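Local coordinates for protein 3'3'-cGAMP-specific phosphodiesterase 3 (Vibrio cholerae O1 biovar El Tor str. N16961, PDB 5Z7C) that belongs to the HD-domain family and combines two HD-type regions in a single, mainly helical chain, at residues L25-T30 and H43-C48; L60-L65 and L262-A267; Q148-R153 and S173-W178. The protein carries 2 engineered substitutions. All coordinates share one frame; numbering follows the deposited sequence.

Contact 1 (L25-T30 and H43-C48); sequences LMISLT and HCIRCC
Ile45 and Ile27 meet across two successive helices, each offering one methyl group. The path of Ile45 explains how. Its CB points past helix 22-35 rather than at it. At CB the chain branches: CG2 lies anti to the backbone N, while CG1 is anti to the carbonyl carbon (chi1 -62°). The next torsion, chi2 -51°, turns CD1 toward the neighbouring helix, where it stands 3.3 Å from Ile27 CG2. Ile27 thus offers its short branch to the end of the longer branch of Ile45, and the two side chains cross at about a right angle, so the touch is methyl on methyl. Isoleucine suits both places: it is apolar, and either of its two branches can supply a methyl to a buried helix interface.

Helices 22-35 and 43-56 follow each other in the chain and pack as a helical hairpin within the mainly helical fold of an HD-family protein. Asp34 ties the pair at the connection, accepting a hydrogen bond from the backbone N of Cys44.

One turn after Ile27, Thr30 points its CB at Cys44, the residue before Ile45, whose CB points back. Thr30 CG2 touches both Cys44 SG, at 3.6 Å, and Cys44 CB, at 3.7 Å. Threonine gives its methyl to the neighbour, whereas its hydroxyl stays by its own helix; the small cysteine is consistent with the close backbones, Thr30 CA and Cys44 CA being 7.0 Å apart. Behind this buried seam, His43 and Arg46 turn to helix 194-211, where both engage Asp206, and Leu29 packs on Ile279 and Phe283 of helix 273-290.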
# COMPACT_ATOMS: atom_id res chain seq x y z
N LEU A 25 2.04 10.12 7.11
CA LEU A 25 2.64 9.21 6.18
C LEU A 25 1.92 7.90 6.11
O LEU A 25 1.83 7.34 5.06
CB LEU A 25 4.11 9.00 6.46
CG LEU A 25 4.78 8.31 5.29
CD1 LEU A 25 4.57 9.09 4.07
CD2 LEU A 25 6.20 8.05 5.51
N MET A 26 1.45 7.38 7.22
CA MET A 26 0.75 6.12 7.20
C MET A 26 -0.51 6.20 6.42
O MET A 26 -0.83 5.30 5.71
CB MET A 26 0.39 5.68 8.60
CG MET A 26 1.46 4.95 9.30
SD MET A 26 1.96 3.55 8.45
CE MET A 26 3.60 3.43 8.90
N ILE A 27 -1.22 7.29 6.55
CA ILE A 27 -2.47 7.41 5.87
C ILE A 27 -2.19 7.35 4.40
O ILE A 27 -2.90 6.73 3.66
CB ILE A 27 -3.14 8.71 6.25
CG1 ILE A 27 -3.61 8.61 7.69
CG2 ILE A 27 -4.29 9.00 5.39
CD1 ILE A 27 -4.44 9.72 8.15
N SER A 28 -1.17 8.04 3.97
CA SER A 28 -0.87 8.09 2.58
C SER A 28 -0.46 6.77 2.03
O SER A 28 -0.87 6.38 0.97
CB SER A 28 0.28 9.05 2.38
OG SER A 28 -0.21 10.33 2.15
N LEU A 29 0.45 6.12 2.71
CA LEU A 29 0.94 4.85 2.29
C LEU A 29 -0.17 3.86 2.35
O LEU A 29 -0.26 2.97 1.56
CB LEU A 29 2.06 4.40 3.18
CG LEU A 29 3.39 5.10 2.99
CD1 LEU A 29 4.47 4.39 3.68
CD2 LEU A 29 3.70 5.26 1.55
N THR A 30 -0.98 3.98 3.37
CA THR A 30 -2.07 3.07 3.57
C THR A 30 -3.09 3.19 2.48
O THR A 30 -3.61 2.21 2.00
CB THR A 30 -2.59 3.23 5.01
OG1 THR A 30 -1.55 2.91 5.92
CG2 THR A 30 -3.81 2.40 5.33
N HIS A 43 -10.90 3.41 1.35
CA HIS A 43 -11.54 2.52 2.25
C HIS A 43 -10.91 2.52 3.62
O HIS A 43 -11.60 2.60 4.60
CB HIS A 43 -11.50 1.12 1.67
CG HIS A 43 -12.03 0.09 2.59
ND1 HIS A 43 -13.33 0.11 3.03
CD2 HIS A 43 -11.44 -0.95 3.20
CE1 HIS A 43 -13.52 -0.89 3.85
NE2 HIS A 43 -12.39 -1.55 3.97
N CYS A 44 -9.60 2.42 3.68
CA CYS A 44 -8.94 2.35 4.96
C CYS A 44 -9.23 3.59 5.74
O CYS A 44 -9.41 3.53 6.93
CB CYS A 44 -7.44 2.21 4.80
SG CYS A 44 -6.91 0.54 4.94
N ILE A 45 -9.28 4.71 5.06
CA ILE A 45 -9.47 5.95 5.73
C ILE A 45 -10.78 5.98 6.43
O ILE A 45 -10.87 6.42 7.54
CB ILE A 45 -9.38 7.09 4.76
CG1 ILE A 45 -8.01 7.13 4.14
CG2 ILE A 45 -9.55 8.36 5.46
CD1 ILE A 45 -6.92 7.10 5.15
N ARG A 46 -11.81 5.51 5.76
CA ARG A 46 -13.15 5.45 6.31
C ARG A 46 -13.29 4.52 7.49
O ARG A 46 -14.04 4.80 8.39
CB ARG A 46 -14.15 5.13 5.23
CG ARG A 46 -14.37 6.28 4.30
CD ARG A 46 -15.45 6.02 3.29
NE ARG A 46 -15.24 4.76 2.61
CZ ARG A 46 -14.64 4.65 1.44
NH1 ARG A 46 -14.20 5.71 0.80
NH2 ARG A 46 -14.49 3.46 0.90
N CYS A 47 -12.60 3.41 7.47
CA CYS A 47 -12.65 2.52 8.60
C CYS A 47 -12.08 3.19 9.78
O CYS A 47 -12.54 3.01 10.88
CB CYS A 47 -11.84 1.27 8.35
SG CYS A 47 -12.46 0.26 6.98
N CYS A 48 -11.03 3.93 9.57
CA CYS A 48 -10.36 4.57 10.67
C CYS A 48 -11.31 5.50 11.31
O CYS A 48 -11.42 5.57 12.51
CB CYS A 48 -9.22 5.41 10.15
SG CYS A 48 -7.89 5.53 11.39

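Contact 2 (L60-L65 and L262-A267); sequences LSEPEL and LPPAQA
Two successive turns, chi1 -64° and chi2 -64°, bend the side chain of Glu62 so that its carboxylate swings round to the ring of Pro264. Glu62 OE1 comes to 3.2 Å from Pro264 CG, and the backbone oxygen Glu62 O lies an equal 3.2 Å from Pro264 CG. The ring has the largest share of the contact, and its compact shape sets CG near both a side-chain and a main-chain oxygen of Glu62. The adjacent ring atom, Pro264 CD, lies 4.0 Å from Leu65 CB, an apolar touch one helical turn on from Glu62. Gln266, stretched out in full, adds a looser approach, its OE1 4.4 Å from Pro63 CA.

The start of helix 62-73 is held by a capping box. Ser61 N donates to Glu64 OE1 at 2.8 Å, from 31° out of the carboxylate plane. In return Glu64 N makes a weak bond of 3.4 Å to Ser61 OG. Proline suits position 63, because a first-turn residue needs no backbone N-H for the helix. In the opposing segment Ala267 N bonds to Pro264 O at 3.0 Å as a 3-10 turn begins.

This is a surface contact, joining the beginning of helix 62-73 to the loop between helix 255-260 and strand 270-271. Beneath it, Leu65 and Leu262 both lie on Met52 of helix 43-56, while Pro263 and Ala267 continue the line along helix 62-73 against Phe69 and Phe70.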
# COMPACT_ATOMS: atom_id res chain seq x y z
N LEU A 60 -11.92 4.50 25.89
CA LEU A 60 -10.61 3.89 25.88
C LEU A 60 -9.55 4.84 26.37
O LEU A 60 -9.72 6.03 26.33
CB LEU A 60 -10.28 3.40 24.49
CG LEU A 60 -11.35 2.53 23.87
CD1 LEU A 60 -10.99 2.29 22.45
CD2 LEU A 60 -11.36 1.25 24.60
N SER A 61 -8.44 4.31 26.81
CA SER A 61 -7.31 5.11 27.17
C SER A 61 -6.61 5.64 25.94
O SER A 61 -6.74 5.10 24.88
CB SER A 61 -6.36 4.34 28.04
OG SER A 61 -5.41 3.64 27.31
N GLU A 62 -5.83 6.68 26.11
CA GLU A 62 -5.22 7.36 25.00
C GLU A 62 -4.30 6.44 24.29
O GLU A 62 -4.22 6.46 23.07
CB GLU A 62 -4.45 8.58 25.47
CG GLU A 62 -5.30 9.63 26.08
CD GLU A 62 -6.25 10.22 25.10
OE1 GLU A 62 -5.99 10.17 23.91
OE2 GLU A 62 -7.28 10.75 25.52
N PRO A 63 -3.60 5.60 25.02
CA PRO A 63 -2.74 4.64 24.38
C PRO A 63 -3.54 3.69 23.55
O PRO A 63 -3.11 3.33 22.50
CB PRO A 63 -2.13 3.93 25.56
CG PRO A 63 -2.01 4.91 26.51
CD PRO A 63 -3.23 5.74 26.42
N GLU A 64 -4.68 3.26 24.04
CA GLU A 64 -5.51 2.35 23.30
C GLU A 64 -6.02 2.98 22.05
O GLU A 64 -6.05 2.36 21.03
CB GLU A 64 -6.66 1.91 24.16
CG GLU A 64 -6.19 1.12 25.33
CD GLU A 64 -7.26 0.76 26.30
OE1 GLU A 64 -8.22 1.52 26.47
OE2 GLU A 64 -7.13 -0.30 26.91
N LEU A 65 -6.43 4.22 22.13
CA LEU A 65 -6.88 4.91 20.97
C LEU A 65 -5.78 5.06 19.97
O LEU A 65 -6.03 5.14 18.80
CB LEU A 65 -7.42 6.25 21.34
CG LEU A 65 -8.68 6.11 22.13
CD1 LEU A 65 -8.80 7.20 23.11
CD2 LEU A 65 -9.82 6.13 21.20
N LEU A 262 -8.33 12.86 14.85
CA LEU A 262 -8.84 11.90 15.80
C LEU A 262 -7.96 11.33 16.88
O LEU A 262 -8.42 11.16 17.99
CB LEU A 262 -9.56 10.78 15.09
CG LEU A 262 -10.73 11.26 14.26
CD1 LEU A 262 -11.38 10.10 13.63
CD2 LEU A 262 -11.67 11.99 15.11
N PRO A 263 -6.75 10.96 16.56
CA PRO A 263 -5.91 10.23 17.48
C PRO A 263 -5.25 11.08 18.53
O PRO A 263 -5.22 12.28 18.42
CB PRO A 263 -4.87 9.63 16.58
CG PRO A 263 -4.81 10.51 15.46
CD PRO A 263 -6.10 11.14 15.27
N PRO A 264 -4.58 10.46 19.47
CA PRO A 264 -3.74 11.17 20.40
C PRO A 264 -2.53 11.70 19.71
O PRO A 264 -2.24 11.27 18.63
CB PRO A 264 -3.33 10.08 21.35
CG PRO A 264 -4.39 9.19 21.35
CD PRO A 264 -5.18 9.31 20.11
N ALA A 265 -1.82 12.62 20.33
CA ALA A 265 -0.72 13.32 19.71
C ALA A 265 0.39 12.37 19.37
O ALA A 265 1.15 12.57 18.46
CB ALA A 265 -0.23 14.37 20.63
N GLN A 266 0.40 11.26 20.06
CA GLN A 266 1.43 10.27 19.95
C GLN A 266 1.46 9.78 18.52
O GLN A 266 2.47 9.38 18.03
CB GLN A 266 1.05 9.15 20.88
CG GLN A 266 2.06 8.09 21.11
CD GLN A 266 1.49 6.97 21.93
OE1 GLN A 266 0.39 7.07 22.47
NE2 GLN A 266 2.23 5.88 22.04
N ALA A 267 0.35 9.87 17.84
CA ALA A 267 0.23 9.37 16.50
C ALA A 267 0.96 10.22 15.53
O ALA A 267 1.14 9.86 14.41
CB ALA A 267 -1.19 9.31 16.14

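Contact 3 (Q148-R153 and S173-W178); sequences QTRCTR and SLDEHW
Charge carries the only close approach between these segments: Arg150 NH1 and Asp175 OD2 form a long salt bridge of 3.7 Å. Arginine reaches from helix 141-160 with CG anti to its backbone nitrogen (chi1 165°) and then bends at chi3 (-58°), which brings NH1 round to the carboxylate. The two side chains cross at about a right angle, with guanidinium and carboxylate planes 67° apart. Such a tilt excludes the coplanar, two-pronged pairing that these groups can make, so a single nitrogen faces a single oxygen. A long, flexible arginine suits this place, since it can span the gap to a short aspartate at the partly exposed boundary.

Apolar burial is slight. Cys151 turns its CB toward the other segment and is partly covered by it without close atomic contact; its side chain packs on His172 instead.

Backbone hydrogen bonds shape each side separately. Arg153 N bonds to Thr149 O at 3.0 Å, continuing the helix, and Glu176 N reaches Ser173 O at 3.2 Å, closing a type I turn that sets Asp175 at its third position, facing Arg150.

Side-chain polar and aromatic contacts hold the extended chain beyond the turn: Glu176 OE2 accepts from Glu185 N, and the ring of His177 stacks with Trp228.

Leu174 and His177 lie against helix 194-211, so the turn sits between two helices. Such a loop, joining helices 165-168 and 194-211 and bridged to helix 141-160 by one ion pair, belongs to the first HD-domain region of the chain.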
# COMPACT_ATOMS: atom_id res chain seq x y z
N GLN A 148 -4.40 -17.33 7.70
CA GLN A 148 -3.34 -17.45 8.65
C GLN A 148 -2.15 -16.75 8.12
O GLN A 148 -1.40 -16.13 8.84
CB GLN A 148 -3.00 -18.91 8.80
CG GLN A 148 -1.75 -19.18 9.55
CD GLN A 148 -1.92 -18.99 11.02
OE1 GLN A 148 -3.02 -18.76 11.50
NE2 GLN A 148 -0.84 -19.09 11.74
N THR A 149 -1.94 -16.91 6.84
CA THR A 149 -0.82 -16.28 6.22
C THR A 149 -0.97 -14.79 6.26
O THR A 149 -0.05 -14.10 6.58
CB THR A 149 -0.69 -16.78 4.79
OG1 THR A 149 -0.24 -18.12 4.83
CG2 THR A 149 0.32 -16.01 4.03
N ARG A 150 -2.13 -14.30 5.89
CA ARG A 150 -2.35 -12.88 5.82
C ARG A 150 -2.25 -12.23 7.17
O ARG A 150 -1.67 -11.19 7.33
CB ARG A 150 -3.74 -12.65 5.26
CG ARG A 150 -4.29 -11.29 5.43
CD ARG A 150 -5.75 -11.34 5.41
NE ARG A 150 -6.21 -11.93 4.17
CZ ARG A 150 -7.47 -11.97 3.79
NH1 ARG A 150 -8.41 -11.44 4.55
NH2 ARG A 150 -7.80 -12.52 2.64
N CYS A 151 -2.91 -12.83 8.13
CA CYS A 151 -2.97 -12.28 9.44
C CYS A 151 -1.63 -12.28 10.11
O CYS A 151 -1.30 -11.41 10.84
CB CYS A 151 -4.05 -12.97 10.25
SG CYS A 151 -3.53 -14.47 11.13
N THR A 152 -0.87 -13.33 9.89
CA THR A 152 0.47 -13.42 10.41
C THR A 152 1.38 -12.41 9.77
O THR A 152 2.24 -11.85 10.39
CB THR A 152 1.01 -14.79 10.18
OG1 THR A 152 0.99 -15.06 8.78
CG2 THR A 152 0.14 -15.78 10.83
N ARG A 153 1.17 -12.19 8.47
CA ARG A 153 2.00 -11.29 7.69
C ARG A 153 1.74 -9.84 8.07
O ARG A 153 2.68 -9.04 8.16
CB ARG A 153 1.75 -11.49 6.19
CG ARG A 153 2.66 -12.52 5.55
CD ARG A 153 2.87 -12.22 4.07
NE ARG A 153 2.93 -13.44 3.27
CZ ARG A 153 2.63 -13.50 1.98
NH1 ARG A 153 2.25 -12.40 1.33
NH2 ARG A 153 2.72 -14.65 1.32
N SER A 173 -6.11 -10.93 14.52
CA SER A 173 -7.39 -11.50 14.86
C SER A 173 -8.50 -10.77 14.17
O SER A 173 -9.62 -10.83 14.59
CB SER A 173 -7.60 -11.47 16.34
OG SER A 173 -6.73 -12.37 16.98
N LEU A 174 -8.19 -10.11 13.09
CA LEU A 174 -9.17 -9.29 12.45
C LEU A 174 -10.32 -10.14 12.05
O LEU A 174 -11.44 -9.73 12.13
CB LEU A 174 -8.54 -8.70 11.21
CG LEU A 174 -9.36 -7.83 10.28
CD1 LEU A 174 -9.78 -6.63 11.00
CD2 LEU A 174 -8.61 -7.45 9.10
N ASP A 175 -10.04 -11.34 11.62
CA ASP A 175 -11.03 -12.17 10.98
C ASP A 175 -11.68 -13.18 11.89
O ASP A 175 -12.37 -14.06 11.45
CB ASP A 175 -10.43 -12.82 9.76
CG ASP A 175 -10.31 -11.88 8.61
OD1 ASP A 175 -11.33 -11.32 8.21
OD2 ASP A 175 -9.21 -11.68 8.11
N GLU A 176 -11.45 -13.03 13.17
CA GLU A 176 -12.19 -13.75 14.13
C GLU A 176 -13.58 -13.19 14.21
O GLU A 176 -13.83 -12.07 13.84
CB GLU A 176 -11.51 -13.69 15.47
CG GLU A 176 -10.05 -13.97 15.40
CD GLU A 176 -9.71 -15.43 15.33
OE1 GLU A 176 -10.54 -16.22 14.90
OE2 GLU A 176 -8.60 -15.80 15.70
N HIS A 177 -14.49 -14.01 14.69
CA HIS A 177 -15.90 -13.71 14.71
C HIS A 177 -16.36 -13.92 16.11
O HIS A 177 -15.79 -14.70 16.83
CB HIS A 177 -16.64 -14.67 13.81
CG HIS A 177 -16.52 -14.37 12.36
ND1 HIS A 177 -15.97 -13.20 11.90
CD2 HIS A 177 -16.89 -15.07 11.28
CE1 HIS A 177 -16.00 -13.20 10.58
NE2 HIS A 177 -16.55 -14.32 10.18
N TRP A 178 -17.41 -13.24 16.48
CA TRP A 178 -17.87 -13.21 17.84
C TRP A 178 -18.24 -14.59 18.31
O TRP A 178 -17.93 -14.98 19.41
CB TRP A 178 -19.09 -12.33 17.90
CG TRP A 178 -19.58 -12.10 19.24
CD1 TRP A 178 -20.78 -12.43 19.71
CD2 TRP A 178 -18.89 -11.46 20.30
NE1 TRP A 178 -20.89 -12.05 21.01
CE2 TRP A 178 -19.74 -11.44 21.39
CE3 TRP A 178 -17.63 -10.90 20.43
CZ2 TRP A 178 -19.38 -10.90 22.59
CZ3 TRP A 178 -17.28 -10.36 21.62
CH2 TRP A 178 -18.14 -10.36 22.68

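In the fold
Contact 1 is core and contacts 2 and 3 are surface, and their chemistry follows. The buried helix pair of contact 1 meets through methyls and a cysteine, contact 2 mixes a proline ring with oxygens at a helix start, and contact 3 relies on one long ion pair. Helix 43-56 links the first two: it supplies one side of contact 1 and also lies beneath contact 2, and the centres of these contacts are about 16 Å apart. Helix 194-211 lies beside both contacts 1 and 3, receiving side chains from each. Along the chain, contact 2 joins residues almost two hundred positions apart and encloses contact 3, while contact 1 precedes both as a local hairpin.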